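Local coordinates for G protein alpha subunit (Entamoeba histolytica, PDB 4FID) that binds GDP and probably acts as the guanine nucleotide-switched alpha subunit of a heterotrimeric G protein, relaying signals from transmembrane receptors, at residues V8-S13 against T20-L25; S16-I21 against T146-I151; I27-G32 against V318-V323. All coordinates share one frame; numbering follows the deposited sequence.

In the fold
Helix 18-28 of the Ras-like domain takes part in all three contacts. Contact 1 packs it on strand 6-12, which lies inside the mixed sheet. Contact 2 sets its first turn and the P-loop against the loop 146-151, after helix 138-143. Contact 3 brings its end against helix 312-332. Along the chain contact 1 closes before contact 3 opens, while the segments of contacts 2 and 3 alternate. The centres of contacts 1 and 2 are about 7 Å apart, they share Thr20 and Ile21, and both touch GDP. The centre of contact 3 lies about 11 Å from that of contact 1 and about 17 Å from that of contact 2. One helix thus links phosphate binding to the C-terminal helix.

Contact 1 of 3, residues V8-S13 against T20-L25; sequences VMLLGS and TIAKQL. With GDP (guanosine-5'-diphosphate), chain C.
Leu10 points from the strand toward the helix, and one branch does the touching: its CD1 lies 4.0 Å from Ala22 CB and 4.3 Å from Ile21 CG2, opposite two successive helix residues. The torsions account for where CD1 ends up, with CG beside the backbone N (chi1 -72°) and the chain extended beyond it (chi2 -174°). Ala22 offers its methyl directly to the strand. Ile21 starts in the same direction and meets Leu10 through CG2, while the end of the side chain leads away; Ile21 also touches Ala309 and Ile315. The backbones stay well apart, 8.0 Å between Leu10 CA and Ala22 CA. No hydrogen bond joins the segments; the touching residues are all apolar and all buried. This is the strand-loop-helix unit of a P-loop (Walker A) nucleotide-binding fold, strand 6-12 leading through the phosphate-binding loop into helix 18-28. On the ligand side of the helix, Thr20 grips one alpha-phosphate oxygen of GDP twice: Thr20 OG1 donates to O1A at 2.9 Å, and Thr20 N reaches the same O1A at 2.8 Å in a bent, weak bond. The backbone O of Ala22 accepts a hydrogen bond from Tyr154 OH, a side chain of strand 152-157.

Contact 2 of 3, residues S16-I21 against T146-I151; sequences SGKSTI and TKTTGI. With GDP (guanosine-5'-diphosphate), chain C.
Ser19 and Thr148 meet through a methyl group: Thr148 CG2 comes within 3.6 Å of Ser19 OG and 3.7 Å of Ser19 CB. This is the close part of the contact, and it joins the first turn of helix 18-28 to the loop 146-151. Thr148 is at the centre of an inverse gamma turn and directs its side chain toward the helix. The hydroxyl of Thr148 takes a different course from its methyl, lying between the backbone N and the carbonyl carbon (chi1 78°), and it ends 4.2 Å from Lys18 NZ, too far for a bond. No hydrogen bond joins the two segments. The polar grip goes to GDP instead. Ser19 N donates to the beta-phosphate oxygen O3B at 3.0 Å, and Lys18 NZ approaches the same O3B weakly at 3.3 Å, its chain bent near the end to wrap that oxygen. A salt bridge to Asp167 gives the same ammonium group a second partner. These are the P-loop lysine and serine of a Ras-like GTPase, facing what corresponds to the first switch loop. Ser19 and Thr148 are predicted magnesium ligands; in this GDP complex Thr148 OG1 lies 3.8 Å from GDP O1B, beyond hydrogen-bond distance. The outer side is loose: Lys147, exposed and poorly ordered, leaves the backbone away from the helix. Near the alpha-phosphate, Thr146 touches Ser19 only distantly, OG1 to OG 4.4 Å, while Lys23 NZ makes a weak hydrogen bond to Thr146 OG1.

Contact 3 of 3, residues I27-G32 against V318-V323; sequences ILFGGG and VFMLAV
Phe29 meets the ring of Phe319 at an oblique angle, Phe29 CE2 lying 4.0 Å from Phe319 CD2. The pair belongs to the Ras-like domain, where Phe29 follows the end of helix 18-28 and Phe319 comes from helix 312-332. The contact thereby joins the end of helix 18-28 to the C-terminal helix, which in G-alpha relatives bears the receptor-binding tail. It lies well away from the nucleotide, the Phe319 side chain being about 14 Å from GDP. The geometry supports apolar packing rather than a defined stack. Different torsions bring the rings together: Phe29 places CG beside its backbone N (chi1 -56°), whereas in Phe319 the ring lies on the far side of CB from the backbone N (chi1 -171°). Leu28 CB sits 3.8 Å over one face of the Phe29 ring, nearer its margin than its centre. Phe319 is also packed from the helix 18-28 side, with Leu25 CD2 3.8 Å from Phe319 CG. Val158, in the loop between strands 152-157 and 162-167, touches both Phe29 and Met320. Beyond Phe29 the chain turns through three glycines, and Gly32 hydrogen-bonds through its backbone to Lys26. Met320, a selenomethionine with a poorly ordered side chain, adds the weaker second touch: its SE lies 4.5 Å from Phe29 CZ.

Contact 1 of 3, residues V8-S13 against T20-L25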
loop_
_atom_site.group_PDB
_atom_site.type_symbol
_atom_site.label_atom_id
_atom_site.label_comp_id
_atom_site.label_asym_id
_atom_site.label_seq_id
_atom_site.Cartn_x
_atom_site.Cartn_y
_atom_site.Cartn_z
ATOM N N VAL A 8 6.049 -17.624 4.129
ATOM C CA VAL A 8 6.433 -16.264 3.827
ATOM C C VAL A 8 5.702 -15.348 4.774
ATOM O O VAL A 8 4.492 -15.466 4.949
ATOM C CB VAL A 8 6.024 -15.888 2.406
ATOM C CG1 VAL A 8 6.336 -14.436 2.147
ATOM C CG2 VAL A 8 6.728 -16.791 1.401
HETATM N N MSE A 9 6.444 -14.433 5.380
HETATM C CA MSE A 9 5.895 -13.508 6.362
HETATM C C MSE A 9 5.983 -12.079 5.844
HETATM O O MSE A 9 7.072 -11.624 5.485
HETATM C CB MSE A 9 6.658 -13.647 7.677
HETATM C CG MSE A 9 6.203 -12.692 8.749
HETATM SE SE MSE A 9 7.043 -12.958 10.509
HETATM C CE MSE A 9 6.053 -14.515 11.166
ATOM N N LEU A 10 4.846 -11.381 5.782
ATOM C CA LEU A 10 4.840 -9.974 5.391
ATOM C C LEU A 10 4.915 -9.073 6.605
ATOM O O LEU A 10 4.063 -9.149 7.489
ATOM C CB LEU A 10 3.582 -9.615 4.604
ATOM C CG LEU A 10 3.476 -10.153 3.176
ATOM C CD1 LEU A 10 2.250 -9.579 2.518
ATOM C CD2 LEU A 10 4.726 -9.837 2.375
ATOM N N LEU A 11 5.941 -8.227 6.640
ATOM C CA LEU A 11 6.080 -7.160 7.636
ATOM C C LEU A 11 6.038 -5.794 6.983
ATOM O O LEU A 11 6.335 -5.651 5.814
ATOM C CB LEU A 11 7.406 -7.267 8.395
ATOM C CG LEU A 11 7.652 -8.319 9.509
ATOM C CD1 LEU A 11 6.421 -8.655 10.320
ATOM C CD2 LEU A 11 8.268 -9.582 8.955
ATOM N N GLY A 12 5.723 -4.767 7.754
ATOM C CA GLY A 12 5.893 -3.430 7.252
ATOM C C GLY A 12 5.362 -2.430 8.219
ATOM O O GLY A 12 4.811 -2.814 9.218
ATOM N N SER A 13 5.546 -1.149 7.922
ATOM C CA SER A 13 4.881 -0.084 8.654
ATOM C C SER A 13 3.456 0.035 8.155
ATOM O O SER A 13 2.980 -0.805 7.375
ATOM C CB SER A 13 5.608 1.240 8.466
ATOM O OG SER A 13 6.914 1.151 9.004
ATOM N N THR A 20 -2.299 -4.782 0.707
ATOM C CA THR A 20 -2.642 -4.858 -0.702
ATOM C C THR A 20 -1.851 -5.956 -1.414
ATOM O O THR A 20 -2.364 -6.660 -2.280
ATOM C CB THR A 20 -2.340 -3.552 -1.397
ATOM O OG1 THR A 20 -3.042 -2.485 -0.737
ATOM C CG2 THR A 20 -2.756 -3.656 -2.877
ATOM N N ILE A 21 -0.588 -6.105 -1.045
ATOM C CA ILE A 21 0.189 -7.198 -1.593
ATOM C C ILE A 21 -0.454 -8.556 -1.252
ATOM O O ILE A 21 -0.516 -9.442 -2.094
ATOM C CB ILE A 21 1.614 -7.169 -1.040
ATOM C CG1 ILE A 21 2.282 -5.823 -1.350
ATOM C CG2 ILE A 21 2.402 -8.367 -1.557
ATOM C CD1 ILE A 21 2.638 -5.643 -2.792
ATOM N N ALA A 22 -0.913 -8.712 -0.012
ATOM C CA ALA A 22 -1.494 -9.970 0.446
ATOM C C ALA A 22 -2.810 -10.324 -0.259
ATOM O O ALA A 22 -3.061 -11.489 -0.577
ATOM C CB ALA A 22 -1.689 -9.943 1.953
ATOM N N LYS A 23 -3.657 -9.329 -0.485
ATOM C CA LYS A 23 -4.879 -9.558 -1.249
ATOM C C LYS A 23 -4.537 -9.906 -2.699
ATOM O O LYS A 23 -5.176 -10.741 -3.330
ATOM C CB LYS A 23 -5.785 -8.328 -1.205
ATOM C CG LYS A 23 -6.638 -8.240 0.032
ATOM C CD LYS A 23 -7.273 -6.880 0.149
ATOM C CE LYS A 23 -7.862 -6.678 1.537
ATOM N NZ LYS A 23 -7.831 -5.238 1.933
ATOM N N GLN A 24 -3.503 -9.265 -3.207
ATOM C CA GLN A 24 -3.095 -9.462 -4.580
ATOM C C GLN A 24 -2.620 -10.888 -4.826
ATOM O O GLN A 24 -2.843 -11.445 -5.899
ATOM C CB GLN A 24 -1.999 -8.458 -4.943
ATOM C CG GLN A 24 -1.803 -8.283 -6.417
ATOM C CD GLN A 24 -2.987 -7.633 -7.097
ATOM O OE1 GLN A 24 -3.067 -6.405 -7.198
ATOM N NE2 GLN A 24 -3.909 -8.458 -7.593
ATOM N N LEU A 25 -1.972 -11.483 -3.830
ATOM C CA LEU A 25 -1.453 -12.845 -3.965
ATOM C C LEU A 25 -2.574 -13.844 -3.794
ATOM O O LEU A 25 -2.547 -14.917 -4.403
ATOM C CB LEU A 25 -0.349 -13.127 -2.937
ATOM C CG LEU A 25 0.954 -12.338 -3.106
ATOM C CD1 LEU A 25 1.844 -12.494 -1.885
ATOM C CD2 LEU A 25 1.670 -12.776 -4.370
HETATM P PB GDP C . -1.239 -1.962 5.435
HETATM O O1B GDP C . -2.496 -2.699 5.822
HETATM O O2B GDP C . -0.841 -1.038 6.562
HETATM O O3B GDP C . -0.161 -2.993 5.211
HETATM O O3A GDP C . -1.435 -1.064 4.090
HETATM P PA GDP C . -2.680 -1.211 3.051
HETATM O O1A GDP C . -2.523 -2.425 2.160
HETATM O O2A GDP C . -4.010 -1.263 3.783
HETATM O "O5'" GDP C . -2.620 0.157 2.185
HETATM C "C5'" GDP C . -3.748 1.036 2.152
HETATM C "C4'" GDP C . -3.886 1.774 0.812
HETATM O "O4'" GDP C . -2.657 1.813 0.073
HETATM C "C3'" GDP C . -4.942 1.147 -0.099
HETATM O "O3'" GDP C . -5.923 2.142 -0.459
HETATM C "C2'" GDP C . -4.168 0.651 -1.313
HETATM O "O2'" GDP C . -4.955 0.739 -2.515
HETATM C "C1'" GDP C . -2.927 1.548 -1.308
HETATM N N9 GDP C . -1.758 0.939 -2.009
HETATM C C8 GDP C . -0.998 -0.107 -1.616
HETATM N N7 GDP C . -0.015 -0.369 -2.520
HETATM C C5 GDP C . -0.133 0.525 -3.519
HETATM C C6 GDP C . 0.564 0.823 -4.797
HETATM O O6 GDP C . 1.543 0.152 -5.170
HETATM N N1 GDP C . 0.114 1.831 -5.551
HETATM C C2 GDP C . -0.936 2.590 -5.178
HETATM N N2 GDP C . -1.324 3.601 -5.986
HETATM N N3 GDP C . -1.624 2.383 -4.025
HETATM C C4 GDP C . -1.277 1.386 -3.174
#

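Contact 2 of 3, residues S16-I21 against T146-I151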
loop_
_atom_site.group_PDB
_atom_site.type_symbol
_atom_site.label_atom_id
_atom_site.label_comp_id
_atom_site.label_asym_id
_atom_site.label_seq_id
_atom_site.Cartn_x
_atom_site.Cartn_y
_atom_site.Cartn_z
ATOM N N SER A 16 2.124 0.965 4.021
ATOM C CA SER A 16 3.186 0.532 3.150
ATOM C C SER A 16 2.588 -0.208 1.957
ATOM O O SER A 16 3.259 -0.457 0.958
ATOM C CB SER A 16 4.093 -0.404 3.920
ATOM O OG SER A 16 3.313 -1.345 4.621
ATOM N N GLY A 17 1.310 -0.550 2.072
ATOM C CA GLY A 17 0.624 -1.353 1.081
ATOM C C GLY A 17 0.845 -2.852 1.239
ATOM O O GLY A 17 0.588 -3.611 0.308
ATOM N N LYS A 18 1.301 -3.306 2.406
ATOM C CA LYS A 18 1.585 -4.739 2.560
ATOM C C LYS A 18 0.314 -5.578 2.537
ATOM O O LYS A 18 0.320 -6.739 2.091
ATOM C CB LYS A 18 2.435 -5.006 3.808
ATOM C CG LYS A 18 1.738 -5.651 4.969
ATOM C CD LYS A 18 2.653 -5.632 6.220
ATOM C CE LYS A 18 1.924 -5.079 7.441
ATOM N NZ LYS A 18 0.447 -5.362 7.364
ATOM N N SER A 19 -0.784 -4.981 2.991
ATOM C CA SER A 19 -2.090 -5.651 2.973
ATOM C C SER A 19 -2.616 -5.766 1.538
ATOM O O SER A 19 -3.262 -6.741 1.178
ATOM C CB SER A 19 -3.080 -4.930 3.898
ATOM O OG SER A 19 -4.310 -4.652 3.250
ATOM N N THR A 20 -2.299 -4.782 0.707
ATOM C CA THR A 20 -2.642 -4.858 -0.702
ATOM C C THR A 20 -1.851 -5.956 -1.414
ATOM O O THR A 20 -2.364 -6.660 -2.280
ATOM C CB THR A 20 -2.340 -3.552 -1.397
ATOM O OG1 THR A 20 -3.042 -2.485 -0.737
ATOM C CG2 THR A 20 -2.756 -3.656 -2.877
ATOM N N ILE A 21 -0.588 -6.105 -1.045
ATOM C CA ILE A 21 0.189 -7.198 -1.593
ATOM C C ILE A 21 -0.454 -8.556 -1.252
ATOM O O ILE A 21 -0.516 -9.442 -2.094
ATOM C CB ILE A 21 1.614 -7.169 -1.040
ATOM C CG1 ILE A 21 2.282 -5.823 -1.350
ATOM C CG2 ILE A 21 2.402 -8.367 -1.557
ATOM C CD1 ILE A 21 2.638 -5.643 -2.792
ATOM N N THR A 146 -8.304 -0.387 3.859
ATOM C CA THR A 146 -8.788 -1.059 5.068
ATOM C C THR A 146 -7.693 -1.146 6.122
ATOM O O THR A 146 -6.506 -1.182 5.793
ATOM C CB THR A 146 -9.330 -2.490 4.804
ATOM O OG1 THR A 146 -8.367 -3.239 4.054
ATOM C CG2 THR A 146 -10.646 -2.444 4.053
ATOM N N LYS A 147 -8.106 -1.176 7.387
ATOM C CA LYS A 147 -7.183 -1.370 8.499
ATOM C C LYS A 147 -7.111 -2.841 8.880
ATOM O O LYS A 147 -8.035 -3.362 9.502
ATOM C CB LYS A 147 -7.653 -0.582 9.719
ATOM C CG LYS A 147 -7.719 0.913 9.522
ATOM C CD LYS A 147 -8.327 1.577 10.745
ATOM C CE LYS A 147 -8.517 3.069 10.538
ATOM N NZ LYS A 147 -9.308 3.674 11.643
ATOM N N THR A 148 -6.026 -3.520 8.518
ATOM C CA THR A 148 -5.878 -4.911 8.933
ATOM C C THR A 148 -5.213 -5.000 10.308
ATOM O O THR A 148 -3.987 -5.079 10.410
ATOM C CB THR A 148 -5.138 -5.803 7.877
ATOM O OG1 THR A 148 -3.722 -5.585 7.928
ATOM C CG2 THR A 148 -5.664 -5.535 6.466
ATOM N N THR A 149 -6.025 -4.949 11.363
ATOM C CA THR A 149 -5.520 -5.249 12.697
ATOM C C THR A 149 -5.037 -6.677 12.576
ATOM O O THR A 149 -5.740 -7.542 12.048
ATOM C CB THR A 149 -6.574 -5.079 13.802
ATOM O OG1 THR A 149 -7.637 -6.022 13.610
ATOM C CG2 THR A 149 -7.129 -3.657 13.784
ATOM N N GLY A 150 -3.828 -6.913 13.060
ATOM C CA GLY A 150 -2.940 -7.804 12.348
ATOM C C GLY A 150 -2.651 -9.230 12.726
ATOM O O GLY A 150 -1.800 -9.504 13.568
ATOM N N ILE A 151 -3.336 -10.145 12.061
ATOM C CA ILE A 151 -2.786 -11.477 11.880
ATOM C C ILE A 151 -3.609 -12.255 10.864
ATOM O O ILE A 151 -4.650 -12.806 11.176
ATOM C CB ILE A 151 -2.570 -12.237 13.211
ATOM C CG1 ILE A 151 -1.533 -13.336 13.006
ATOM C CG2 ILE A 151 -3.884 -12.778 13.789
ATOM C CD1 ILE A 151 -0.233 -12.810 12.484
HETATM P PB GDP C . -1.239 -1.962 5.435
HETATM O O1B GDP C . -2.496 -2.699 5.822
HETATM O O2B GDP C . -0.841 -1.038 6.562
HETATM O O3B GDP C . -0.161 -2.993 5.211
HETATM O O3A GDP C . -1.435 -1.064 4.090
HETATM P PA GDP C . -2.680 -1.211 3.051
HETATM O O1A GDP C . -2.523 -2.425 2.160
HETATM O O2A GDP C . -4.010 -1.263 3.783
HETATM O "O5'" GDP C . -2.620 0.157 2.185
HETATM C "C5'" GDP C . -3.748 1.036 2.152
HETATM C "C4'" GDP C . -3.886 1.774 0.812
HETATM O "O4'" GDP C . -2.657 1.813 0.073
HETATM C "C3'" GDP C . -4.942 1.147 -0.099
HETATM O "O3'" GDP C . -5.923 2.142 -0.459
HETATM C "C2'" GDP C . -4.168 0.651 -1.313
HETATM O "O2'" GDP C . -4.955 0.739 -2.515
HETATM C "C1'" GDP C . -2.927 1.548 -1.308
HETATM N N9 GDP C . -1.758 0.939 -2.009
HETATM C C8 GDP C . -0.998 -0.107 -1.616
HETATM N N7 GDP C . -0.015 -0.369 -2.520
HETATM C C5 GDP C . -0.133 0.525 -3.519
HETATM C C6 GDP C . 0.564 0.823 -4.797
HETATM O O6 GDP C . 1.543 0.152 -5.170
HETATM N N1 GDP C . 0.114 1.831 -5.551
HETATM C C2 GDP C . -0.936 2.590 -5.178
HETATM N N2 GDP C . -1.324 3.601 -5.986
HETATM N N3 GDP C . -1.624 2.383 -4.025
HETATM C C4 GDP C . -1.277 1.386 -3.174
#

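Contact 3 of 3, residues I27-G32 against V318-V323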
loop_
_atom_site.group_PDB
_atom_site.type_symbol
_atom_site.label_atom_id
_atom_site.label_comp_id
_atom_site.label_asym_id
_atom_site.label_seq_id
_atom_site.Cartn_x
_atom_site.Cartn_y
_atom_site.Cartn_z
ATOM N N ILE A 27 -5.585 -13.183 -4.838
ATOM C CA ILE A 27 -6.248 -13.116 -6.141
ATOM C C ILE A 27 -5.469 -13.930 -7.180
ATOM O O ILE A 27 -6.048 -14.697 -7.942
ATOM C CB ILE A 27 -6.423 -11.672 -6.723
ATOM C CG1 ILE A 27 -7.253 -10.748 -5.823
ATOM C CG2 ILE A 27 -7.101 -11.762 -8.056
ATOM C CD1 ILE A 27 -8.507 -11.370 -5.378
ATOM N N LEU A 28 -4.149 -13.755 -7.201
ATOM C CA LEU A 28 -3.312 -14.341 -8.248
ATOM C C LEU A 28 -3.067 -15.828 -8.077
ATOM O O LEU A 28 -2.944 -16.549 -9.056
ATOM C CB LEU A 28 -1.955 -13.636 -8.319
ATOM C CG LEU A 28 -1.968 -12.166 -8.734
ATOM C CD1 LEU A 28 -0.611 -11.493 -8.480
ATOM C CD2 LEU A 28 -2.373 -12.063 -10.183
ATOM N N PHE A 29 -2.963 -16.287 -6.836
ATOM C CA PHE A 29 -2.573 -17.667 -6.610
ATOM C C PHE A 29 -3.532 -18.410 -5.688
ATOM O O PHE A 29 -3.635 -19.630 -5.766
ATOM C CB PHE A 29 -1.148 -17.741 -6.062
ATOM C CG PHE A 29 -0.107 -17.060 -6.931
ATOM C CD1 PHE A 29 0.287 -17.615 -8.140
ATOM C CD2 PHE A 29 0.509 -15.888 -6.513
ATOM C CE1 PHE A 29 1.256 -17.001 -8.924
ATOM C CE2 PHE A 29 1.470 -15.279 -7.283
ATOM C CZ PHE A 29 1.845 -15.834 -8.498
ATOM N N GLY A 30 -4.215 -17.681 -4.804
ATOM C CA GLY A 30 -5.256 -18.269 -3.978
ATOM C C GLY A 30 -6.510 -18.407 -4.828
ATOM O O GLY A 30 -6.427 -18.504 -6.051
ATOM N N GLY A 31 -7.677 -18.403 -4.204
ATOM C CA GLY A 31 -8.904 -18.453 -4.979
ATOM C C GLY A 31 -9.627 -17.119 -5.110
ATOM O O GLY A 31 -10.826 -17.059 -5.393
ATOM N N GLY A 32 -8.905 -16.032 -4.905
ATOM C CA GLY A 32 -9.562 -14.745 -4.891
ATOM C C GLY A 32 -10.573 -14.669 -3.767
ATOM O O GLY A 32 -10.517 -15.431 -2.801
ATOM N N VAL A 318 6.773 -10.006 -10.150
ATOM C CA VAL A 318 7.717 -9.817 -9.054
ATOM C C VAL A 318 7.759 -10.957 -8.029
ATOM O O VAL A 318 8.830 -11.355 -7.569
ATOM C CB VAL A 318 7.480 -8.495 -8.326
ATOM C CG1 VAL A 318 8.337 -8.432 -7.085
ATOM C CG2 VAL A 318 7.799 -7.350 -9.249
ATOM N N PHE A 319 6.606 -11.496 -7.665
ATOM C CA PHE A 319 6.635 -12.587 -6.709
ATOM C C PHE A 319 7.299 -13.837 -7.301
ATOM O O PHE A 319 7.859 -14.668 -6.577
ATOM C CB PHE A 319 5.249 -12.901 -6.167
ATOM C CG PHE A 319 5.282 -13.863 -5.044
ATOM C CD1 PHE A 319 5.703 -13.459 -3.790
ATOM C CD2 PHE A 319 4.957 -15.189 -5.244
ATOM C CE1 PHE A 319 5.772 -14.357 -2.742
ATOM C CE2 PHE A 319 5.021 -16.090 -4.197
ATOM C CZ PHE A 319 5.432 -15.670 -2.944
HETATM N N MSE A 320 7.240 -13.936 -8.627
HETATM C CA MSE A 320 7.866 -15.008 -9.401
HETATM C C MSE A 320 9.390 -15.029 -9.259
HETATM O O MSE A 320 9.979 -16.054 -8.913
HETATM C CB MSE A 320 7.498 -14.854 -10.872
HETATM C CG MSE A 320 7.161 -16.156 -11.546
HETATM SE SE MSE A 320 5.331 -16.738 -11.190
HETATM C CE MSE A 320 4.393 -15.360 -12.201
ATOM N N LEU A 321 10.024 -13.896 -9.539
ATOM C CA LEU A 321 11.432 -13.730 -9.230
ATOM C C LEU A 321 11.690 -14.150 -7.793
ATOM O O LEU A 321 12.648 -14.872 -7.507
ATOM C CB LEU A 321 11.835 -12.266 -9.418
ATOM C CG LEU A 321 11.602 -11.793 -10.861
ATOM C CD1 LEU A 321 11.821 -10.286 -11.030
ATOM C CD2 LEU A 321 12.472 -12.595 -11.811
ATOM N N ALA A 322 10.822 -13.708 -6.891
ATOM C CA ALA A 322 10.973 -14.017 -5.474
ATOM C C ALA A 322 10.997 -15.519 -5.171
ATOM O O ALA A 322 11.778 -15.974 -4.332
ATOM C CB ALA A 322 9.903 -13.322 -4.655
ATOM N N VAL A 323 10.157 -16.290 -5.852
ATOM C CA VAL A 323 10.089 -17.729 -5.591
ATOM C C VAL A 323 11.439 -18.378 -5.895
ATOM O O VAL A 323 11.931 -19.237 -5.141
ATOM C CB VAL A 323 8.991 -18.405 -6.436
ATOM C CG1 VAL A 323 8.879 -19.874 -6.100
ATOM C CG2 VAL A 323 7.644 -17.712 -6.215
#